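Local coordinates for protein phospholyase (PDB 5G4I) that is a pyridoxal-phosphate-dependent phospholyase, a carbon-oxygen lyase acting on phosphorylated amino substrates, built on the fold of class III transaminases, at residues A[58-69]-A[412-423]; A[191-202]-A[230-241]. All blocks are in the same frame, centred on the assembly; numbering follows the deposited sequence.

Contact 1 (A[58-69]-A[412-423]). With PO4 (phosphate ion), chain D.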
loop_
_atom_site.group_PDB
_atom_site.type_symbol
_atom_site.label_atom_id
_atom_site.label_comp_id
_atom_site.label_asym_id
_atom_site.label_seq_id
_atom_site.Cartn_x
_atom_site.Cartn_y
_atom_site.Cartn_z
ATOM N N LEU A 58 23.123 5.621 19.110
ATOM C CA LEU A 58 22.755 4.188 19.199
ATOM C C LEU A 58 21.225 4.111 18.980
ATOM O O LEU A 58 20.459 4.731 19.680
ATOM C CB LEU A 58 23.139 3.606 20.557
ATOM C CG LEU A 58 22.772 2.107 20.787
ATOM C CD1 LEU A 58 23.403 1.204 19.791
ATOM C CD2 LEU A 58 23.124 1.689 22.225
ATOM N N ASP A 59 20.802 3.287 17.961
ATOM C CA ASP A 59 19.380 3.071 17.664
ATOM C C ASP A 59 18.739 2.068 18.601
ATOM O O ASP A 59 18.977 0.858 18.422
ATOM C CB ASP A 59 19.217 2.647 16.185
ATOM C CG ASP A 59 17.763 2.674 15.690
ATOM O OD1 ASP A 59 16.845 2.729 16.543
ATOM O OD2 ASP A 59 17.629 2.644 14.442
ATOM N N GLY A 60 17.996 2.523 19.620
ATOM C CA GLY A 60 17.152 1.654 20.462
ATOM C C GLY A 60 15.668 1.598 20.171
ATOM O O GLY A 60 14.854 1.241 21.048
ATOM N N TYR A 61 15.338 1.984 18.911
ATOM C CA TYR A 61 13.931 2.210 18.536
ATOM C C TYR A 61 13.426 1.583 17.248
ATOM O O TYR A 61 12.261 1.167 17.181
ATOM C CB TYR A 61 13.627 3.787 18.526
ATOM C CG TYR A 61 12.240 4.148 17.996
ATOM C CD1 TYR A 61 11.151 3.856 18.713
ATOM C CD2 TYR A 61 12.111 4.513 16.677
ATOM C CE1 TYR A 61 9.877 4.051 18.153
ATOM C CE2 TYR A 61 10.861 4.685 16.112
ATOM C CZ TYR A 61 9.820 4.480 16.908
ATOM O OH TYR A 61 8.578 4.651 16.268
ATOM N N ASN A 62 14.211 1.639 16.168
ATOM C CA ASN A 62 13.663 1.339 14.820
ATOM C C ASN A 62 13.618 -0.147 14.495
ATOM O O ASN A 62 14.650 -0.812 14.460
ATOM C CB ASN A 62 14.428 2.098 13.733
ATOM C CG ASN A 62 14.110 3.608 13.803
ATOM O OD1 ASN A 62 12.983 4.047 13.511
ATOM N ND2 ASN A 62 15.050 4.370 14.416
ATOM N N ASN A 63 12.396 -0.655 14.204
ATOM C CA ASN A 63 12.210 -2.017 13.768
ATOM C C ASN A 63 12.122 -2.241 12.244
ATOM O O ASN A 63 12.323 -3.383 11.764
ATOM C CB ASN A 63 10.991 -2.660 14.390
ATOM C CG ASN A 63 9.685 -1.998 14.008
ATOM O OD1 ASN A 63 9.638 -0.882 13.511
ATOM N ND2 ASN A 63 8.573 -2.746 14.258
ATOM N N VAL A 64 11.939 -1.195 11.441
ATOM C CA VAL A 64 11.930 -1.332 10.018
ATOM C C VAL A 64 13.297 -1.841 9.468
ATOM O O VAL A 64 13.336 -2.777 8.625
ATOM C CB VAL A 64 11.392 -0.035 9.311
ATOM C CG1 VAL A 64 11.668 -0.070 7.825
ATOM C CG2 VAL A 64 9.914 0.144 9.610
ATOM N N PRO A 65 14.473 -1.276 9.892
ATOM C CA PRO A 65 15.764 -1.811 9.492
ATOM C C PRO A 65 16.144 -3.033 10.333
ATOM O O PRO A 65 17.090 -3.078 11.111
ATOM C CB PRO A 65 16.731 -0.620 9.803
ATOM C CG PRO A 65 16.104 0.063 10.882
ATOM C CD PRO A 65 14.616 -0.014 10.651
ATOM N N HIS A 66 15.292 -4.084 10.166
ATOM C CA HIS A 66 15.408 -5.360 10.897
ATOM C C HIS A 66 16.834 -5.942 10.919
ATOM O O HIS A 66 17.282 -6.432 11.994
ATOM C CB HIS A 66 14.483 -6.412 10.179
ATOM C CG HIS A 66 14.241 -7.684 10.953
ATOM N ND1 HIS A 66 13.608 -7.698 12.173
ATOM C CD2 HIS A 66 14.522 -8.976 10.637
ATOM C CE1 HIS A 66 13.492 -8.968 12.559
ATOM N NE2 HIS A 66 14.054 -9.739 11.669
ATOM N N VAL A 67 17.560 -5.896 9.789
ATOM C CA VAL A 67 18.921 -6.424 9.694
ATOM C C VAL A 67 20.026 -5.355 9.680
ATOM O O VAL A 67 21.150 -5.604 9.201
ATOM C CB VAL A 67 19.073 -7.475 8.566
ATOM C CG1 VAL A 67 18.186 -8.721 8.901
ATOM C CG2 VAL A 67 18.676 -6.981 7.176
ATOM N N GLY A 68 19.645 -4.177 10.112
ATOM C CA GLY A 68 20.570 -3.076 10.318
ATOM C C GLY A 68 20.554 -2.012 9.196
ATOM O O GLY A 68 20.226 -2.303 8.003
ATOM N N HIS A 69 20.837 -0.763 9.566
ATOM C CA HIS A 69 20.953 0.302 8.577
ATOM C C HIS A 69 22.037 0.035 7.507
ATOM O O HIS A 69 23.153 -0.427 7.841
ATOM C CB HIS A 69 21.295 1.640 9.294
ATOM C CG HIS A 69 20.263 2.053 10.277
ATOM N ND1 HIS A 69 19.033 2.540 9.903
ATOM C CD2 HIS A 69 20.250 2.028 11.645
ATOM C CE1 HIS A 69 18.321 2.799 10.993
ATOM N NE2 HIS A 69 19.047 2.499 12.065
ATOM N N LYS A 412 9.914 2.602 25.815
ATOM C CA LYS A 412 9.944 1.523 24.833
ATOM C C LYS A 412 11.279 1.417 24.146
ATOM O O LYS A 412 11.777 2.424 23.587
ATOM C CB LYS A 412 8.983 1.805 23.780
ATOM C CG LYS A 412 8.882 0.766 22.697
ATOM C CD LYS A 412 8.625 1.433 21.373
ATOM C CE LYS A 412 7.229 1.371 20.864
ATOM N NZ LYS A 412 7.165 1.640 19.416
ATOM N N MET A 413 11.747 0.165 24.048
ATOM C CA MET A 413 13.073 -0.086 23.405
ATOM C C MET A 413 12.983 -1.299 22.529
ATOM O O MET A 413 12.460 -2.356 22.991
ATOM C CB MET A 413 13.984 -0.346 24.483
ATOM C CG MET A 413 14.235 0.969 25.214
ATOM S SD MET A 413 14.766 1.050 26.880
ATOM C CE MET A 413 14.871 -0.350 27.957
ATOM N N ARG A 414 13.361 -1.087 21.282
ATOM C CA ARG A 414 12.998 -2.000 20.182
ATOM C C ARG A 414 13.994 -1.710 19.091
ATOM O O ARG A 414 13.654 -1.204 18.052
ATOM C CB ARG A 414 11.498 -1.762 19.740
ATOM C CG ARG A 414 10.983 -2.621 18.520
ATOM C CD ARG A 414 9.722 -2.048 17.810
ATOM N NE ARG A 414 10.138 -0.769 17.213
ATOM C CZ ARG A 414 9.271 0.128 16.697
ATOM N NH1 ARG A 414 7.983 -0.231 16.421
ATOM N NH2 ARG A 414 9.640 1.287 16.186
ATOM N N PRO A 415 15.246 -2.198 19.279
ATOM C CA PRO A 415 16.329 -1.872 18.287
ATOM C C PRO A 415 16.339 -2.726 17.036
ATOM O O PRO A 415 15.650 -3.807 17.071
ATOM C CB PRO A 415 17.599 -2.135 19.115
ATOM C CG PRO A 415 17.198 -3.223 20.084
ATOM C CD PRO A 415 15.789 -2.885 20.483
ATOM N N PRO A 416 17.059 -2.406 15.981
ATOM C CA PRO A 416 17.370 -3.373 14.905
ATOM C C PRO A 416 17.791 -4.731 15.500
ATOM O O PRO A 416 18.418 -4.788 16.581
ATOM C CB PRO A 416 18.493 -2.681 14.100
ATOM C CG PRO A 416 18.189 -1.188 14.373
ATOM C CD PRO A 416 17.788 -1.108 15.813
ATOM N N LEU A 417 17.426 -5.846 14.839
ATOM C CA LEU A 417 17.697 -7.221 15.399
ATOM C C LEU A 417 19.180 -7.619 15.319
ATOM O O LEU A 417 19.551 -8.726 15.757
ATOM C CB LEU A 417 16.764 -8.290 14.763
ATOM C CG LEU A 417 16.155 -9.206 15.846
ATOM C CD1 LEU A 417 15.060 -8.547 16.632
ATOM C CD2 LEU A 417 15.626 -10.525 15.234
ATOM N N VAL A 418 20.076 -6.785 14.765
ATOM C CA VAL A 418 21.520 -6.937 14.826
ATOM C C VAL A 418 22.127 -6.298 16.091
ATOM O O VAL A 418 23.352 -6.334 16.282
ATOM C CB VAL A 418 22.196 -6.414 13.537
ATOM C CG1 VAL A 418 21.886 -7.246 12.355
ATOM C CG2 VAL A 418 21.874 -4.956 13.283
ATOM N N PHE A 419 21.339 -5.789 17.017
ATOM C CA PHE A 419 21.796 -5.204 18.306
ATOM C C PHE A 419 22.231 -6.347 19.200
ATOM O O PHE A 419 21.555 -7.392 19.397
ATOM C CB PHE A 419 20.533 -4.530 18.914
ATOM C CG PHE A 419 20.691 -3.674 20.167
ATOM C CD1 PHE A 419 20.523 -4.275 21.409
ATOM C CD2 PHE A 419 20.813 -2.284 20.102
ATOM C CE1 PHE A 419 20.476 -3.533 22.584
ATOM C CE2 PHE A 419 20.774 -1.537 21.272
ATOM C CZ PHE A 419 20.579 -2.156 22.484
ATOM N N GLY A 420 23.454 -6.190 19.733
ATOM C CA GLY A 420 24.159 -7.216 20.545
ATOM C C GLY A 420 24.395 -6.776 22.009
ATOM O O GLY A 420 23.936 -5.719 22.482
ATOM N N ARG A 421 25.134 -7.603 22.770
ATOM C CA ARG A 421 25.352 -7.424 24.177
ATOM C C ARG A 421 26.098 -6.155 24.514
ATOM O O ARG A 421 25.671 -5.436 25.437
ATOM C CB ARG A 421 26.076 -8.678 24.747
ATOM C CG ARG A 421 26.545 -8.545 26.214
ATOM C CD ARG A 421 25.401 -8.619 27.118
ATOM N N GLU A 422 27.142 -5.875 23.736
ATOM C CA GLU A 422 27.823 -4.565 23.961
ATOM C C GLU A 422 26.844 -3.381 23.831
ATOM O O GLU A 422 26.929 -2.395 24.598
ATOM C CB GLU A 422 28.999 -4.430 23.074
ATOM C CG GLU A 422 29.853 -3.202 23.384
ATOM C CD GLU A 422 31.110 -3.039 22.460
ATOM O OE1 GLU A 422 31.345 -3.830 21.447
ATOM O OE2 GLU A 422 31.808 -1.997 22.752
ATOM N N HIS A 423 25.944 -3.421 22.832
ATOM C CA HIS A 423 24.995 -2.330 22.670
ATOM C C HIS A 423 23.977 -2.249 23.797
ATOM O O HIS A 423 23.581 -1.176 24.277
ATOM C CB HIS A 423 24.265 -2.523 21.316
ATOM C CG HIS A 423 25.145 -2.727 20.133
ATOM N ND1 HIS A 423 26.222 -1.943 19.745
ATOM C CD2 HIS A 423 25.053 -3.692 19.181
ATOM C CE1 HIS A 423 26.738 -2.403 18.625
ATOM N NE2 HIS A 423 26.032 -3.490 18.281
HETATM P P PO4 D . 6.219 2.736 15.352
HETATM O O1 PO4 D . 5.885 1.466 15.878
HETATM O O2 PO4 D . 7.563 2.835 14.633
HETATM O O3 PO4 D . 6.672 3.323 16.684
HETATM O O4 PO4 D . 5.159 3.570 14.681
#
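Arg414 N gives a backbone hydrogen bond to Gly60 O (2.8 Å), and further along Leu417 N donates to His66 O (2.9 Å), tying the loops after strands 56-59 and 410-413 at two points. Arg414 carries most of the side-chain contact. Its NE and NH2 grip Tyr61 O side-on, with NH2 to O at 2.8 Å, and both bonds lie close to the guanidinium plane. NH2 also sits over one face of the Tyr61 ring, a cation-pi contact with Arg414 CZ 4.6 Å from the ring centroid. The Asn63 amide stacks on a guanidinium face, its plane only 10° away and OD1 over the centre. With these contacts the group is held flat and turned toward a phosphate ion, probably from the crystallisation liquor, which takes Arg414 NH1 on O1 (2.8 Å) and NH2 on O2 (3.0 Å). Arg90 of the second subunit and Gln254 also hold the ion. Since Gln254 binds pyridoxal phosphate, this cluster borders the active site and is consistent with a place for a substrate phosphate. Leu417 CB lies over the His66 ring as a CH-pi contact. Leu58 CD1 meets Phe419 CE2 at 4.1 Å. Helices 316-331 and 334-355 cover Val67 and Val418, while helix 421-436 packs on Leu58 beside strands 56-59 and 410-413.

Contact 2 (A[191-202]-A[230-241])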
loop_
_atom_site.group_PDB
_atom_site.type_symbol
_atom_site.label_atom_id
_atom_site.label_comp_id
_atom_site.label_asym_id
_atom_site.label_seq_id
_atom_site.Cartn_x
_atom_site.Cartn_y
_atom_site.Cartn_z
ATOM N N LEU A 191 -8.993 -13.266 35.007
ATOM C CA LEU A 191 -9.260 -14.025 33.792
ATOM C C LEU A 191 -10.776 -14.228 33.619
ATOM O O LEU A 191 -11.331 -14.062 32.502
ATOM C CB LEU A 191 -8.505 -15.362 33.740
ATOM C CG LEU A 191 -8.850 -16.349 32.619
ATOM C CD1 LEU A 191 -8.355 -15.766 31.302
ATOM C CD2 LEU A 191 -8.215 -17.721 32.809
ATOM N N GLU A 192 -11.482 -14.620 34.723
ATOM C CA GLU A 192 -12.933 -14.921 34.623
ATOM C C GLU A 192 -13.682 -13.655 34.224
ATOM O O GLU A 192 -14.546 -13.729 33.292
ATOM C CB GLU A 192 -13.455 -15.496 35.999
ATOM N N GLN A 193 -13.365 -12.486 34.803
ATOM C CA GLN A 193 -14.083 -11.232 34.554
ATOM C C GLN A 193 -13.788 -10.745 33.099
ATOM O O GLN A 193 -14.701 -10.290 32.352
ATOM C CB GLN A 193 -13.758 -10.086 35.503
ATOM C CG GLN A 193 -14.197 -10.374 36.942
ATOM C CD GLN A 193 -13.770 -9.275 37.937
ATOM O OE1 GLN A 193 -12.879 -8.449 37.669
ATOM N NE2 GLN A 193 -14.431 -9.256 39.076
ATOM N N SER A 194 -12.539 -10.919 32.633
ATOM C CA SER A 194 -12.182 -10.496 31.252
ATOM C C SER A 194 -12.896 -11.355 30.209
ATOM O O SER A 194 -13.335 -10.829 29.150
ATOM C CB SER A 194 -10.656 -10.524 31.028
ATOM O OG SER A 194 -10.149 -11.828 30.993
ATOM N N LEU A 195 -13.068 -12.677 30.443
ATOM C CA LEU A 195 -13.768 -13.529 29.511
ATOM C C LEU A 195 -15.280 -13.244 29.515
ATOM O O LEU A 195 -15.948 -13.347 28.481
ATOM C CB LEU A 195 -13.458 -15.014 29.722
ATOM C CG LEU A 195 -12.002 -15.436 29.320
ATOM C CD1 LEU A 195 -11.780 -16.900 29.797
ATOM C CD2 LEU A 195 -11.756 -15.304 27.836
ATOM N N ALA A 196 -15.784 -12.835 30.696
ATOM C CA ALA A 196 -17.219 -12.407 30.710
ATOM C C ALA A 196 -17.454 -11.154 29.917
ATOM O O ALA A 196 -18.526 -11.010 29.251
ATOM C CB ALA A 196 -17.674 -12.193 32.175
ATOM N N ASP A 197 -16.490 -10.238 29.917
ATOM C CA ASP A 197 -16.580 -9.064 29.064
ATOM C C ASP A 197 -16.597 -9.457 27.542
ATOM O O ASP A 197 -17.323 -8.832 26.715
ATOM C CB ASP A 197 -15.384 -8.105 29.266
ATOM C CG ASP A 197 -15.349 -7.350 30.569
ATOM O OD1 ASP A 197 -16.263 -7.453 31.360
ATOM O OD2 ASP A 197 -14.272 -6.633 30.741
ATOM N N VAL A 198 -15.819 -10.493 27.159
ATOM C CA VAL A 198 -15.830 -10.985 25.798
ATOM C C VAL A 198 -17.242 -11.590 25.466
ATOM O O VAL A 198 -17.794 -11.289 24.342
ATOM C CB VAL A 198 -14.726 -12.033 25.523
ATOM C CG1 VAL A 198 -14.810 -12.652 24.176
ATOM C CG2 VAL A 198 -13.358 -11.427 25.734
ATOM N N ASP A 199 -17.801 -12.431 26.359
ATOM C CA ASP A 199 -19.150 -12.963 26.188
ATOM C C ASP A 199 -20.175 -11.826 25.908
ATOM O O ASP A 199 -20.959 -11.910 24.922
ATOM C CB ASP A 199 -19.628 -13.672 27.429
ATOM C CG ASP A 199 -18.817 -14.953 27.804
ATOM O OD1 ASP A 199 -18.254 -15.598 26.875
ATOM O OD2 ASP A 199 -18.953 -15.294 29.038
ATOM N N ALA A 200 -20.042 -10.725 26.686
ATOM C CA ALA A 200 -20.980 -9.602 26.539
ATOM C C ALA A 200 -20.846 -8.888 25.207
ATOM O O ALA A 200 -21.795 -8.437 24.538
ATOM C CB ALA A 200 -20.892 -8.626 27.735
ATOM N N ALA A 201 -19.574 -8.648 24.802
ATOM C CA ALA A 201 -19.289 -7.958 23.539
ATOM C C ALA A 201 -19.858 -8.754 22.352
ATOM O O ALA A 201 -20.464 -8.186 21.394
ATOM C CB ALA A 201 -17.755 -7.826 23.352
ATOM N N ILE A 202 -19.629 -10.062 22.354
ATOM C CA ILE A 202 -20.136 -10.948 21.301
ATOM C C ILE A 202 -21.689 -10.925 21.210
ATOM O O ILE A 202 -22.277 -10.800 20.137
ATOM C CB ILE A 202 -19.563 -12.411 21.449
ATOM C CG1 ILE A 202 -18.062 -12.421 21.107
ATOM C CG2 ILE A 202 -20.331 -13.403 20.617
ATOM C CD1 ILE A 202 -17.413 -13.796 21.305
ATOM N N PRO A 230 -2.861 -13.036 31.407
ATOM C CA PRO A 230 -3.023 -14.361 32.065
ATOM C C PRO A 230 -3.117 -15.489 31.081
ATOM O O PRO A 230 -3.691 -15.342 29.966
ATOM C CB PRO A 230 -4.380 -14.196 32.867
ATOM C CG PRO A 230 -5.074 -13.071 32.236
ATOM C CD PRO A 230 -4.110 -12.254 31.396
ATOM N N SER A 231 -2.599 -16.688 31.416
ATOM C CA SER A 231 -2.733 -17.864 30.598
ATOM C C SER A 231 -4.222 -18.183 30.352
ATOM O O SER A 231 -4.981 -18.201 31.322
ATOM C CB SER A 231 -2.102 -19.107 31.279
ATOM O OG SER A 231 -1.971 -20.149 30.340
ATOM N N GLY A 232 -4.595 -18.511 29.102
ATOM C CA GLY A 232 -5.965 -18.944 28.744
ATOM C C GLY A 232 -6.840 -17.820 28.173
ATOM O O GLY A 232 -7.928 -18.105 27.714
ATOM N N TYR A 233 -6.414 -16.554 28.260
ATOM C CA TYR A 233 -7.220 -15.467 27.738
ATOM C C TYR A 233 -7.351 -15.531 26.204
ATOM O O TYR A 233 -8.482 -15.633 25.651
ATOM C CB TYR A 233 -6.750 -14.094 28.172
ATOM C CG TYR A 233 -7.604 -12.929 27.572
ATOM C CD1 TYR A 233 -8.838 -12.622 28.089
ATOM C CD2 TYR A 233 -7.199 -12.237 26.447
ATOM C CE1 TYR A 233 -9.664 -11.623 27.595
ATOM C CE2 TYR A 233 -7.963 -11.200 25.937
ATOM C CZ TYR A 233 -9.219 -10.903 26.500
ATOM O OH TYR A 233 -10.000 -9.864 25.994
ATOM N N ILE A 234 -6.202 -15.517 25.505
ATOM C CA ILE A 234 -6.266 -15.602 24.033
ATOM C C ILE A 234 -6.985 -16.838 23.514
ATOM O O ILE A 234 -7.823 -16.848 22.564
ATOM C CB ILE A 234 -4.872 -15.416 23.380
ATOM C CG1 ILE A 234 -4.316 -14.029 23.724
ATOM C CG2 ILE A 234 -4.854 -15.666 21.886
ATOM C CD1 ILE A 234 -5.063 -12.812 23.082
ATOM N N GLU A 235 -6.669 -18.000 24.140
ATOM C CA GLU A 235 -7.312 -19.245 23.781
ATOM C C GLU A 235 -8.850 -19.203 24.012
ATOM O O GLU A 235 -9.638 -19.679 23.190
ATOM C CB GLU A 235 -6.681 -20.376 24.654
ATOM C CG GLU A 235 -5.116 -20.504 24.529
ATOM C CD GLU A 235 -4.045 -19.541 25.260
ATOM O OE1 GLU A 235 -4.079 -18.560 25.817
ATOM O OE2 GLU A 235 -2.924 -19.868 25.291
ATOM N N GLY A 236 -9.233 -18.596 25.115
ATOM C CA GLY A 236 -10.690 -18.423 25.441
ATOM C C GLY A 236 -11.408 -17.507 24.427
ATOM O O GLY A 236 -12.587 -17.756 24.062
ATOM N N VAL A 237 -10.739 -16.436 24.039
ATOM C CA VAL A 237 -11.286 -15.537 23.002
ATOM C C VAL A 237 -11.457 -16.275 21.724
ATOM O O VAL A 237 -12.531 -16.215 21.073
ATOM C CB VAL A 237 -10.433 -14.242 22.829
ATOM C CG1 VAL A 237 -10.979 -13.438 21.643
ATOM C CG2 VAL A 237 -10.380 -13.426 24.075
ATOM N N ALA A 238 -10.441 -17.030 21.235
ATOM C CA ALA A 238 -10.549 -17.815 20.053
ATOM C C ALA A 238 -11.718 -18.849 20.037
ATOM O O ALA A 238 -12.437 -18.907 19.049
ATOM C CB ALA A 238 -9.176 -18.530 19.763
ATOM N N THR A 239 -11.861 -19.553 21.169
ATOM C CA THR A 239 -12.968 -20.523 21.233
ATOM C C THR A 239 -14.337 -19.812 21.071
ATOM O O THR A 239 -15.181 -20.265 20.263
ATOM C CB THR A 239 -12.877 -21.239 22.562
ATOM O OG1 THR A 239 -11.620 -21.995 22.600
ATOM C CG2 THR A 239 -14.055 -22.184 22.701
ATOM N N ARG A 240 -14.462 -18.674 21.770
ATOM C CA ARG A 240 -15.785 -17.922 21.740
ATOM C C ARG A 240 -16.054 -17.301 20.344
ATOM O O ARG A 240 -17.127 -17.354 19.791
ATOM C CB ARG A 240 -15.801 -16.872 22.808
ATOM C CG ARG A 240 -15.891 -17.479 24.240
ATOM C CD ARG A 240 -15.458 -16.470 25.326
ATOM N NE ARG A 240 -15.684 -16.912 26.697
ATOM C CZ ARG A 240 -14.947 -17.835 27.292
ATOM N NH1 ARG A 240 -13.914 -18.409 26.684
ATOM N NH2 ARG A 240 -15.256 -18.198 28.563
ATOM N N VAL A 241 -15.000 -16.746 19.711
ATOM C CA VAL A 241 -15.143 -16.184 18.407
ATOM C C VAL A 241 -15.533 -17.265 17.354
ATOM O O VAL A 241 -16.384 -17.009 16.514
ATOM C CB VAL A 241 -13.811 -15.468 18.006
ATOM C CG1 VAL A 241 -13.694 -15.143 16.458
ATOM C CG2 VAL A 241 -13.628 -14.214 18.812
HETATM O O HOH W 1 -11.684 -8.780 27.777
HETATM O O HOH W 2 -17.206 -16.959 30.211
#
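The guanidinium of Arg240 has Leu195 CB over one face, and its edge meets Asp199, Gly236 O and a water. The Tyr233 ring has Val237 CG2 on one face, while Ser194 OG, Leu195 CD2 and Val198 CG2 approach it obliquely. This is a parallel helix pair on one side of the alpha/beta fold of the PLP-dependent aminotransferases. The axes cross at -23° and come within 10.3 Å. Packing is knobs-into-holes: Leu195 sits among Tyr233, Gly236, Val237 and Arg240, and Tyr233 sits among Leu191, Ser194, Leu195 and Val198. Gly236 lets Leu195 come close, since a CB there would clash with Leu195 CD2. Val198 CG2 touches Val237 CG2 at 4.0 Å in the middle.

Arg240 runs out extended from CG to NE. With CG anti to its own carbonyl carbon (chi1 -70°), the chain passes Ile202 CD1 and Val198 CG1 on its way to Asp199. Its NE forms a salt bridge with Asp199 OD1 (2.9 Å), bent to 139° at the hydrogen and met on the syn side, well out of the carboxylate plane. NH1 turns back to Gly236 O at 3.0 Å, which fixes the rotation of the group. A leucine here has no guanidinium to reach Gly236 O, and Asp199 would probably be left without its charged mate.

Further along, Ile202 CD1 rests on Arg240 CB. Leu191 CD1 packs on Tyr233 CB at 3.9 Å, near the start of helix 233-243. Strands 140-143 and 214-217 lie beneath the pair. Two waters bridge the helices. One joins Asp199 OD2 to Arg240 NH2, and the other donates to Ser194 O and lies 2.7 Å from Tyr233 OH.

Overall arrangement
From the N terminus, the chain passes through strand 56-59 and enters the first half of contact 1. It then builds most of the protein before returning at 412-423, where contact 1 closes a loop of 342 residues. Contact 2 falls within that span. It closes a much shorter loop of 27 residues, which includes strand 214-217. The two lie on opposite sides of the chain's centre, with centres 34 Å apart and nearest atoms about 19 Å apart, so they do not touch. Contact 1 ties together loops after two strands of one mixed sheet, next to the second subunit. Contact 2 joins two helices that cover the other mixed sheet.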